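Local coordinates for glutathione S-transferase (Burkholderia xenovorans, PDB 2DSA), which reductively dechlorinates polychlorinated biphenyl metabolites as a bacterial glutathione S-transferase, at the interface of chains A and B. Coordinates in Å, arbitrary orientation; residue numbers count along the deposited sequence, not the author numbering. Chains: chain A/B, Glutathione S-transferase.

Contact 1: the interface of chains A and B. Residues chain A 89, 92-93, 96; chain B 57, 62-64.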
ATOM      1  N   PHE A  89      16.412  -7.829   5.075  1.00 32.53           N
ATOM      2  CA  PHE A  89      15.490  -8.377   4.076  1.00 32.73           C
ATOM      3  C   PHE A  89      14.071  -8.514   4.636  1.00 32.63           C
ATOM      4  O   PHE A  89      13.108  -8.163   3.959  1.00 33.26           O
ATOM      5  CB  PHE A  89      15.953  -9.731   3.511  1.00 32.78           C
ATOM      6  CG  PHE A  89      15.002 -10.294   2.495  1.00 33.77           C
ATOM      7  CD1 PHE A  89      15.063  -9.888   1.167  1.00 35.07           C
ATOM      8  CD2 PHE A  89      13.994 -11.181   2.875  1.00 35.08           C
ATOM      9  CE1 PHE A  89      14.152 -10.382   0.214  1.00 34.74           C
ATOM     10  CE2 PHE A  89      13.073 -11.684   1.931  1.00 34.58           C
ATOM     11  CZ  PHE A  89      13.158 -11.281   0.602  1.00 34.12           C
ATOM     12  N   TYR A  92      11.747  -5.498   4.348  1.00 30.55           N
ATOM     13  CA  TYR A  92      11.096  -5.394   3.008  1.00 30.68           C
ATOM     14  C   TYR A  92       9.933  -6.363   2.871  1.00 30.38           C
ATOM     15  O   TYR A  92       8.880  -6.034   2.324  1.00 29.51           O
ATOM     16  CB  TYR A  92      12.097  -5.545   1.854  1.00 30.08           C
ATOM     17  CG  TYR A  92      13.249  -4.572   1.973  1.00 28.82           C
ATOM     18  CD1 TYR A  92      14.496  -5.000   2.428  1.00 28.67           C
ATOM     19  CD2 TYR A  92      13.080  -3.219   1.687  1.00 27.41           C
ATOM     20  CE1 TYR A  92      15.548  -4.111   2.578  1.00 28.73           C
ATOM     21  CE2 TYR A  92      14.131  -2.320   1.827  1.00 27.45           C
ATOM     22  CZ  TYR A  92      15.361  -2.777   2.278  1.00 29.17           C
ATOM     23  OH  TYR A  92      16.407  -1.903   2.424  1.00 28.31           O
ATOM     24  N   HIS A  93      10.132  -7.554   3.411  1.00 31.28           N
ATOM     25  CA  HIS A  93       9.095  -8.559   3.502  1.00 31.89           C
ATOM     26  C   HIS A  93       7.871  -8.082   4.339  1.00 31.12           C
ATOM     27  O   HIS A  93       6.725  -8.361   3.982  1.00 29.94           O
ATOM     28  CB  HIS A  93       9.712  -9.857   4.041  1.00 32.66           C
ATOM     29  CG  HIS A  93       8.860 -11.073   3.836  1.00 36.75           C
ATOM     30  ND1 HIS A  93       9.044 -12.238   4.556  1.00 41.60           N
ATOM     31  CD2 HIS A  93       7.819 -11.307   3.003  1.00 40.20           C
ATOM     32  CE1 HIS A  93       8.153 -13.134   4.174  1.00 42.81           C
ATOM     33  NE2 HIS A  93       7.395 -12.594   3.234  1.00 42.67           N
ATOM     34  N   GLN A  96       6.081  -5.594   2.014  1.00 28.83           N
ATOM     35  CA  GLN A  96       5.334  -6.423   1.075  1.00 28.78           C
ATOM     36  C   GLN A  96       3.996  -6.799   1.684  1.00 28.12           C
ATOM     37  O   GLN A  96       2.963  -6.516   1.103  1.00 28.39           O
ATOM     38  CB  GLN A  96       6.136  -7.692   0.736  1.00 28.63           C
ATOM     39  CG  GLN A  96       5.340  -8.723  -0.072  1.00 28.61           C
ATOM     40  CD  GLN A  96       6.063 -10.062  -0.167  1.00 28.67           C
ATOM     41  OE1 GLN A  96       5.529 -11.095   0.242  1.00 30.23           O
ATOM     42  NE2 GLN A  96       7.301 -10.037  -0.645  1.00 26.75           N
TER
ATOM     43  N   LEU B  57      16.042 -12.137  -5.980  1.00 47.64           N
ATOM     44  CA  LEU B  57      17.448 -11.857  -5.689  1.00 48.82           C
ATOM     45  C   LEU B  57      18.316 -12.978  -6.257  1.00 50.03           C
ATOM     46  O   LEU B  57      17.808 -14.051  -6.589  1.00 49.62           O
ATOM     47  CB  LEU B  57      17.690 -11.715  -4.177  1.00 48.41           C
ATOM     48  CG  LEU B  57      16.838 -10.759  -3.322  1.00 47.57           C
ATOM     49  CD1 LEU B  57      17.463 -10.566  -1.942  1.00 46.49           C
ATOM     50  CD2 LEU B  57      16.631  -9.429  -3.992  1.00 46.37           C
ATOM     51  N   THR B  62      12.630 -13.794  -2.933  1.00 39.66           N
ATOM     52  CA  THR B  62      11.790 -12.909  -3.729  1.00 38.63           C
ATOM     53  C   THR B  62      11.037 -11.891  -2.882  1.00 37.54           C
ATOM     54  O   THR B  62      10.841 -12.065  -1.679  1.00 36.82           O
ATOM     55  CB  THR B  62      10.769 -13.685  -4.606  1.00 38.62           C
ATOM     56  OG1 THR B  62       9.987 -14.532  -3.767  1.00 39.34           O
ATOM     57  CG2 THR B  62      11.467 -14.541  -5.656  1.00 38.68           C
ATOM     58  N   LEU B  63      10.602 -10.841  -3.561  1.00 36.49           N
ATOM     59  CA  LEU B  63       9.840  -9.759  -2.979  1.00 35.85           C
ATOM     60  C   LEU B  63       8.738  -9.435  -3.971  1.00 34.32           C
ATOM     61  O   LEU B  63       8.978  -9.419  -5.173  1.00 34.44           O
ATOM     62  CB  LEU B  63      10.769  -8.553  -2.834  1.00 35.85           C
ATOM     63  CG  LEU B  63      10.964  -7.789  -1.532  1.00 37.93           C
ATOM     64  CD1 LEU B  63      10.758  -8.620  -0.259  1.00 36.19           C
ATOM     65  CD2 LEU B  63      12.371  -7.191  -1.577  1.00 37.87           C
ATOM     66  N   THR B  64       7.531  -9.215  -3.480  1.00 33.15           N
ATOM     67  CA  THR B  64       6.433  -8.709  -4.307  1.00 32.45           C
ATOM     68  C   THR B  64       5.936  -7.396  -3.693  1.00 31.95           C
ATOM     69  O   THR B  64       6.466  -6.967  -2.657  1.00 31.20           O
ATOM     70  CB  THR B  64       5.270  -9.708  -4.396  1.00 32.46           C
ATOM     71  OG1 THR B  64       4.976 -10.186  -3.088  1.00 33.01           O
ATOM     72  CG2 THR B  64       5.613 -10.904  -5.322  1.00 32.12           C
TER

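Contact 2: the interface of chains A and B. Residues chain A 100, 104, 132, 135; chain B 48-49, 51, 65.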
ATOM      1  N   PHE A 100       0.265  -5.481   0.586  1.00 30.54           N
ATOM      2  CA  PHE A 100      -0.728  -6.517   0.306  1.00 31.19           C
ATOM      3  C   PHE A 100      -2.027  -6.349   1.098  1.00 31.29           C
ATOM      4  O   PHE A 100      -3.125  -6.374   0.526  1.00 31.55           O
ATOM      5  CB  PHE A 100      -0.159  -7.916   0.557  1.00 30.78           C
ATOM      6  CG  PHE A 100      -1.108  -9.029   0.179  1.00 33.11           C
ATOM      7  CD1 PHE A 100      -1.064  -9.597  -1.096  1.00 33.84           C
ATOM      8  CD2 PHE A 100      -2.061  -9.505   1.095  1.00 33.57           C
ATOM      9  CE1 PHE A 100      -1.932 -10.618  -1.453  1.00 33.68           C
ATOM     10  CE2 PHE A 100      -2.935 -10.524   0.752  1.00 33.02           C
ATOM     11  CZ  PHE A 100      -2.874 -11.090  -0.522  1.00 33.22           C
ATOM     12  N   GLU A 104      -4.768  -5.156  -1.470  1.00 35.03           N
ATOM     13  CA  GLU A 104      -5.378  -6.409  -1.891  1.00 35.27           C
ATOM     14  C   GLU A 104      -6.495  -6.875  -0.966  1.00 35.94           C
ATOM     15  O   GLU A 104      -7.320  -7.696  -1.365  1.00 36.49           O
ATOM     16  CB  GLU A 104      -4.316  -7.517  -2.030  1.00 35.14           C
ATOM     17  CG  GLU A 104      -3.149  -7.201  -3.027  1.00 34.86           C
ATOM     18  CD  GLU A 104      -3.623  -6.951  -4.460  1.00 36.29           C
ATOM     19  OE1 GLU A 104      -2.987  -6.152  -5.185  1.00 35.74           O
ATOM     20  OE2 GLU A 104      -4.648  -7.548  -4.862  1.00 35.99           O
ATOM     21  N   ARG A 132      -7.825 -13.912  -2.458  1.00 42.75           N
ATOM     22  CA  ARG A 132      -6.769 -13.246  -1.722  1.00 42.51           C
ATOM     23  C   ARG A 132      -6.685 -13.790  -0.289  1.00 41.85           C
ATOM     24  O   ARG A 132      -5.593 -14.126   0.176  1.00 41.70           O
ATOM     25  CB  ARG A 132      -6.997 -11.730  -1.798  1.00 42.79           C
ATOM     26  CG  ARG A 132      -5.805 -10.927  -2.332  1.00 44.72           C
ATOM     27  CD  ARG A 132      -5.801 -10.602  -3.828  1.00 44.75           C
ATOM     28  NE  ARG A 132      -5.158 -11.660  -4.592  1.00 47.54           N
ATOM     29  CZ  ARG A 132      -4.867 -11.621  -5.894  1.00 46.10           C
ATOM     30  NH1 ARG A 132      -5.085 -10.538  -6.631  1.00 44.72           N
ATOM     31  NH2 ARG A 132      -4.326 -12.684  -6.454  1.00 46.10           N
ATOM     32  N   GLN A 135      -4.902 -17.069  -0.223  1.00 39.94           N
ATOM     33  CA  GLN A 135      -3.451 -16.923  -0.188  1.00 39.90           C
ATOM     34  C   GLN A 135      -2.922 -16.695   1.242  1.00 39.75           C
ATOM     35  O   GLN A 135      -1.890 -17.256   1.628  1.00 39.87           O
ATOM     36  CB  GLN A 135      -2.992 -15.809  -1.129  1.00 39.98           C
ATOM     37  CG  GLN A 135      -1.467 -15.642  -1.208  1.00 39.48           C
ATOM     38  CD  GLN A 135      -1.048 -14.432  -2.017  1.00 40.08           C
ATOM     39  OE1 GLN A 135      -1.884 -13.736  -2.622  1.00 41.53           O
ATOM     40  NE2 GLN A 135       0.251 -14.158  -2.024  1.00 39.16           N
TER
ATOM     41  N   PRO B  48       2.471 -16.453  -5.779  1.00 46.59           N
ATOM     42  CA  PRO B  48       1.164 -17.143  -5.636  1.00 46.80           C
ATOM     43  C   PRO B  48      -0.047 -16.316  -6.052  1.00 46.82           C
ATOM     44  O   PRO B  48      -1.010 -16.879  -6.556  1.00 47.34           O
ATOM     45  CB  PRO B  48       1.076 -17.459  -4.144  1.00 47.02           C
ATOM     46  CG  PRO B  48       2.482 -17.394  -3.635  1.00 47.48           C
ATOM     47  CD  PRO B  48       3.271 -16.503  -4.542  1.00 46.52           C
ATOM     48  N   ALA B  49       0.003 -14.996  -5.843  1.00 46.64           N
ATOM     49  CA  ALA B  49      -1.086 -14.086  -6.240  1.00 45.64           C
ATOM     50  C   ALA B  49      -1.131 -13.858  -7.740  1.00 45.07           C
ATOM     51  O   ALA B  49      -2.087 -13.257  -8.250  1.00 44.96           O
ATOM     52  CB  ALA B  49      -0.963 -12.740  -5.512  1.00 45.84           C
ATOM     53  N   TYR B  51       0.458 -11.893  -9.854  1.00 41.82           N
ATOM     54  CA  TYR B  51       0.688 -10.595 -10.483  1.00 40.97           C
ATOM     55  C   TYR B  51       2.149 -10.138 -10.538  1.00 40.27           C
ATOM     56  O   TYR B  51       3.009 -10.709  -9.884  1.00 40.34           O
ATOM     57  CB  TYR B  51      -0.234  -9.502  -9.906  1.00 41.48           C
ATOM     58  CG  TYR B  51      -0.282  -9.359  -8.398  1.00 41.29           C
ATOM     59  CD1 TYR B  51       0.868  -9.048  -7.654  1.00 41.07           C
ATOM     60  CD2 TYR B  51      -1.492  -9.481  -7.722  1.00 40.92           C
ATOM     61  CE1 TYR B  51       0.807  -8.892  -6.262  1.00 41.43           C
ATOM     62  CE2 TYR B  51      -1.571  -9.316  -6.344  1.00 41.52           C
ATOM     63  CZ  TYR B  51      -0.424  -9.018  -5.616  1.00 41.46           C
ATOM     64  OH  TYR B  51      -0.524  -8.868  -4.248  1.00 41.29           O
ATOM     65  N   GLU B  65       4.925  -6.791  -4.331  1.00 30.81           N
ATOM     66  CA  GLU B  65       4.416  -5.434  -4.014  1.00 30.53           C
ATOM     67  C   GLU B  65       5.422  -4.345  -4.401  1.00 29.99           C
ATOM     68  O   GLU B  65       6.523  -4.273  -3.845  1.00 29.77           O
ATOM     69  CB  GLU B  65       3.996  -5.281  -2.533  1.00 29.83           C
ATOM     70  CG  GLU B  65       3.071  -6.376  -1.970  1.00 29.70           C
ATOM     71  CD  GLU B  65       1.758  -6.479  -2.693  1.00 33.80           C
ATOM     72  OE1 GLU B  65       1.333  -7.623  -3.000  1.00 36.84           O
ATOM     73  OE2 GLU B  65       1.145  -5.423  -2.963  1.00 33.49           O
TER

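Contact 3: the interface of chains A and B. Residues chain A 51, 65, 102, 107; chain B 100, 103-104, 132.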
ATOM      1  N   TYR A  51      -9.501  10.857   5.436  1.00 34.08           N
ATOM      2  CA  TYR A  51      -9.677   9.551   6.050  1.00 33.88           C
ATOM      3  C   TYR A  51      -8.786   9.300   7.282  1.00 33.27           C
ATOM      4  O   TYR A  51      -7.799  10.000   7.498  1.00 33.42           O
ATOM      5  CB  TYR A  51      -9.586   8.424   5.005  1.00 33.98           C
ATOM      6  CG  TYR A  51      -8.389   8.425   4.088  1.00 34.43           C
ATOM      7  CD1 TYR A  51      -7.090   8.295   4.582  1.00 34.97           C
ATOM      8  CD2 TYR A  51      -8.563   8.506   2.703  1.00 34.27           C
ATOM      9  CE1 TYR A  51      -5.981   8.281   3.711  1.00 33.25           C
ATOM     10  CE2 TYR A  51      -7.473   8.475   1.834  1.00 35.12           C
ATOM     11  CZ  TYR A  51      -6.184   8.362   2.341  1.00 34.42           C
ATOM     12  OH  TYR A  51      -5.117   8.344   1.464  1.00 32.86           O
ATOM     13  N   GLU A  65      -1.509   7.106   6.064  1.00 29.29           N
ATOM     14  CA  GLU A  65      -1.378   5.739   5.522  1.00 28.94           C
ATOM     15  C   GLU A  65      -0.974   4.739   6.587  1.00 28.97           C
ATOM     16  O   GLU A  65       0.145   4.798   7.112  1.00 28.89           O
ATOM     17  CB  GLU A  65      -0.449   5.662   4.299  1.00 27.84           C
ATOM     18  CG  GLU A  65      -0.726   6.712   3.231  1.00 27.73           C
ATOM     19  CD  GLU A  65      -2.064   6.505   2.507  1.00 28.04           C
ATOM     20  OE1 GLU A  65      -2.726   7.520   2.204  1.00 27.13           O
ATOM     21  OE2 GLU A  65      -2.447   5.335   2.261  1.00 27.64           O
ATOM     22  N   SER A 102      -3.157  -3.712   2.555  1.00 31.94           N
ATOM     23  CA  SER A 102      -3.763  -2.437   2.177  1.00 32.51           C
ATOM     24  C   SER A 102      -4.457  -2.447   0.799  1.00 32.49           C
ATOM     25  O   SER A 102      -5.615  -2.038   0.681  1.00 31.61           O
ATOM     26  CB  SER A 102      -2.699  -1.338   2.224  1.00 32.13           C
ATOM     27  OG  SER A 102      -3.155  -0.157   1.598  1.00 34.03           O
ATOM     28  N   LYS A 107      -8.710  -2.492   0.641  1.00 37.95           N
ATOM     29  CA  LYS A 107      -9.369  -1.741  -0.426  1.00 39.64           C
ATOM     30  C   LYS A 107     -10.525  -2.483  -1.108  1.00 40.47           C
ATOM     31  O   LYS A 107     -11.365  -1.848  -1.764  1.00 40.67           O
ATOM     32  CB  LYS A 107      -8.349  -1.257  -1.462  1.00 39.65           C
ATOM     33  CG  LYS A 107      -7.593  -0.020  -1.009  1.00 41.26           C
ATOM     34  CD  LYS A 107      -8.500   1.199  -0.976  1.00 42.76           C
ATOM     35  CE  LYS A 107      -8.186   2.096   0.206  1.00 44.31           C
ATOM     36  NZ  LYS A 107      -8.976   3.359   0.128  1.00 45.70           N
TER
ATOM     37  N   PHE B 100      -0.131   5.681  -0.727  1.00 29.55           N
ATOM     38  CA  PHE B 100      -1.172   6.505  -1.337  1.00 30.31           C
ATOM     39  C   PHE B 100      -1.287   6.183  -2.843  1.00 30.80           C
ATOM     40  O   PHE B 100      -2.378   5.972  -3.364  1.00 31.05           O
ATOM     41  CB  PHE B 100      -0.865   7.987  -1.115  1.00 29.89           C
ATOM     42  CG  PHE B 100      -1.870   8.937  -1.742  1.00 30.33           C
ATOM     43  CD1 PHE B 100      -2.928   9.451  -0.992  1.00 30.05           C
ATOM     44  CD2 PHE B 100      -1.729   9.353  -3.070  1.00 30.89           C
ATOM     45  CE1 PHE B 100      -3.850  10.361  -1.558  1.00 31.35           C
ATOM     46  CE2 PHE B 100      -2.652  10.249  -3.651  1.00 30.92           C
ATOM     47  CZ  PHE B 100      -3.708  10.757  -2.891  1.00 30.39           C
ATOM     48  N   SER B 103      -2.771   2.471  -3.118  1.00 33.32           N
ATOM     49  CA  SER B 103      -4.147   2.234  -2.676  1.00 32.91           C
ATOM     50  C   SER B 103      -5.185   3.239  -3.188  1.00 33.04           C
ATOM     51  O   SER B 103      -6.367   2.900  -3.301  1.00 32.73           O
ATOM     52  CB  SER B 103      -4.215   2.165  -1.145  1.00 33.25           C
ATOM     53  OG  SER B 103      -3.975   3.441  -0.568  1.00 33.20           O
ATOM     54  N   GLU B 104      -4.752   4.472  -3.460  1.00 32.89           N
ATOM     55  CA  GLU B 104      -5.674   5.557  -3.798  1.00 33.41           C
ATOM     56  C   GLU B 104      -5.642   5.924  -5.276  1.00 33.79           C
ATOM     57  O   GLU B 104      -6.583   6.527  -5.775  1.00 33.81           O
ATOM     58  CB  GLU B 104      -5.398   6.803  -2.946  1.00 33.46           C
ATOM     59  CG  GLU B 104      -5.398   6.545  -1.422  1.00 32.93           C
ATOM     60  CD  GLU B 104      -6.744   6.083  -0.895  1.00 33.37           C
ATOM     61  OE1 GLU B 104      -6.772   5.283   0.057  1.00 32.66           O
ATOM     62  OE2 GLU B 104      -7.786   6.513  -1.434  1.00 35.40           O
ATOM     63  N   ARG B 132      -8.500  12.575  -5.753  1.00 35.40           N
ATOM     64  CA  ARG B 132      -7.145  12.172  -5.335  1.00 35.63           C
ATOM     65  C   ARG B 132      -6.025  12.767  -6.197  1.00 35.23           C
ATOM     66  O   ARG B 132      -4.953  13.099  -5.682  1.00 35.22           O
ATOM     67  CB  ARG B 132      -7.004  10.647  -5.227  1.00 34.94           C
ATOM     68  CG  ARG B 132      -7.993   9.980  -4.265  1.00 36.41           C
ATOM     69  CD  ARG B 132      -7.653  10.184  -2.762  1.00 37.58           C
ATOM     70  NE  ARG B 132      -8.593   9.443  -1.907  1.00 38.14           N
ATOM     71  CZ  ARG B 132      -9.466   9.999  -1.065  1.00 39.40           C
ATOM     72  NH1 ARG B 132      -9.515  11.317  -0.913  1.00 40.18           N
ATOM     73  NH2 ARG B 132     -10.286   9.232  -0.360  1.00 39.50           N
TER

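Contact 1: the interface of chains A and B
B:Leu63 points its isobutyl group into the face of helix 89-109 of chain A. Its CD1 methyl lies 3.7 Å from CZ of A:Phe89, and its CD2 methyl is 3.8 Å from CB of A:Tyr92. The phenyl ring and the leucine run past each other in opposite directions, and the outer end of the ring, CE1 and CZ, makes the contact. That same end meets B:Thr62 in the ring plane, with CZ 3.3 Å from the backbone O. On the far side of the ring, CE1 of A:Phe89 reaches CD1 of B:Leu57 at 4.0 Å.

One helical turn beyond A:Tyr92, the extended chain of A:Gln96 passes over B:Thr64. NE2 is modelled 3.0 Å from the backbone N of B:Thr64; both atoms are donors, so the amide may really be turned over, with its oxygen accepting from the N-H. The aromatic group of A:Phe89 reaches the strand because CG stands anti to the backbone N (chi1 180°). Within the helix, CA of A:Phe89 sits at the edge of the A:Tyr92 ring, and CD of A:Gln96 at the edge of the A:His93 ring.

The patch packs the helix of one subunit on strand 62-64 of the other and probably steadies the strand leading into B:Glu65, a glutathione-pocket residue.

Contact 2: the interface of chains A and B
B:Glu65, packed against A:Phe100, has a positive phi (phi 70°, psi 116°), the unusual backbone shape characteristic of this glutathione-binding position in the transferase fold. Its carboxylate stands almost perpendicular to the A:Phe100 ring, with OE1 in the ring plane and 3.6 Å from CD1. OH of B:Tyr51 donates to the syn lone pair of OE1 of B:Glu65 at 2.6 Å, which probably helps to fix the hydroxyl.

The phenol OH also touches A:Phe100 at CD1 (3.3 Å) and the CG methylene of A:Glu104. The A:Glu104 carboxylate lies above the tyrosine plane just outside the CE2 rim, turned 37° from the ring, with CD 3.7 Å from CE2. A:Arg132 turns a guanidinium face toward CE2, while its NH1 is in plane with the tyrosine ring at the edge. The arginine bends at chi2 and chi3, which brings NH2 to 2.9 Å from the backbone O of B:Ala49, a weak hydrogen bond. Within chain A, a longer salt bridge joins NH1 to OE2 of A:Glu104 at 3.5 Å. The extended A:Gln135 brings the oxygen side of its amide obliquely against the B:Ala49 methyl, OE1 to CB 3.2 Å.

Helices 89-109 and 119-139 thus back the partner's loop at 48-51 together with B:Glu65, and probably help shape its glutathione pocket.

Contact 3: the interface of chains A and B
A:Lys107 and B:Glu104 meet at about a right angle, joined by a salt bridge. The lysine chain folds at chi2 and chi3 (-70° and 142°) across B:Ser103, where CD lies 3.6 Å from the backbone O, and then delivers its ammonium to the carboxylate. NZ donates to OE1 from the syn side, 2.9 Å away and somewhat out of the carboxylate plane. The other oxygen, OE2, is gripped from above that plane by NE of B:Arg132 at 3.1 Å. Two cations thus hold the B:Glu104 carboxylate from different chains, which would probably favour its ionised form.

A:Tyr51 comes at this carboxylate from the opposite direction, its ring turned 37° from it. The ring is nearly perpendicular to the B:Arg132 guanidinium: CE2 lies over one face of the guanidinium toward the rim, and NH2 lies in the ring plane, 3.6 Å from CD2. Here the arginine uses NE for the glutamate, which leaves NH2 at the tyrosine edge.

A:Tyr51, A:Glu65 and A:Lys107 line one glutathione pocket, and B:Ser103 and B:Glu104 also belong to a glutathione site, so the subunit boundary runs close to bound substrate. At the margin of the patch, where helix 89-109 of chain A meets its twin, OG of A:Ser102 rests 3.7 Å from CB of B:Ser103.

Contact 1 and contact 2 are about 13 Å apart, contact 2 and contact 3 about 17 Å, and contact 1 and contact 3 about 21 Å, each between the centres of their C-alpha atoms. Helix 89-109 runs through all three. Contact 3 is largely the two-fold counterpart of contact 2, reusing residues 51, 65, 100, 104 and 132 with the chains exchanged; the arginine, however, is posed differently in the two copies. Strand 62-64 of contact 1 leads directly to residue 65 of contact 2. Glutathione transferases typically work as dimers, and this pairing plausibly couples assembly to the glutathione sites.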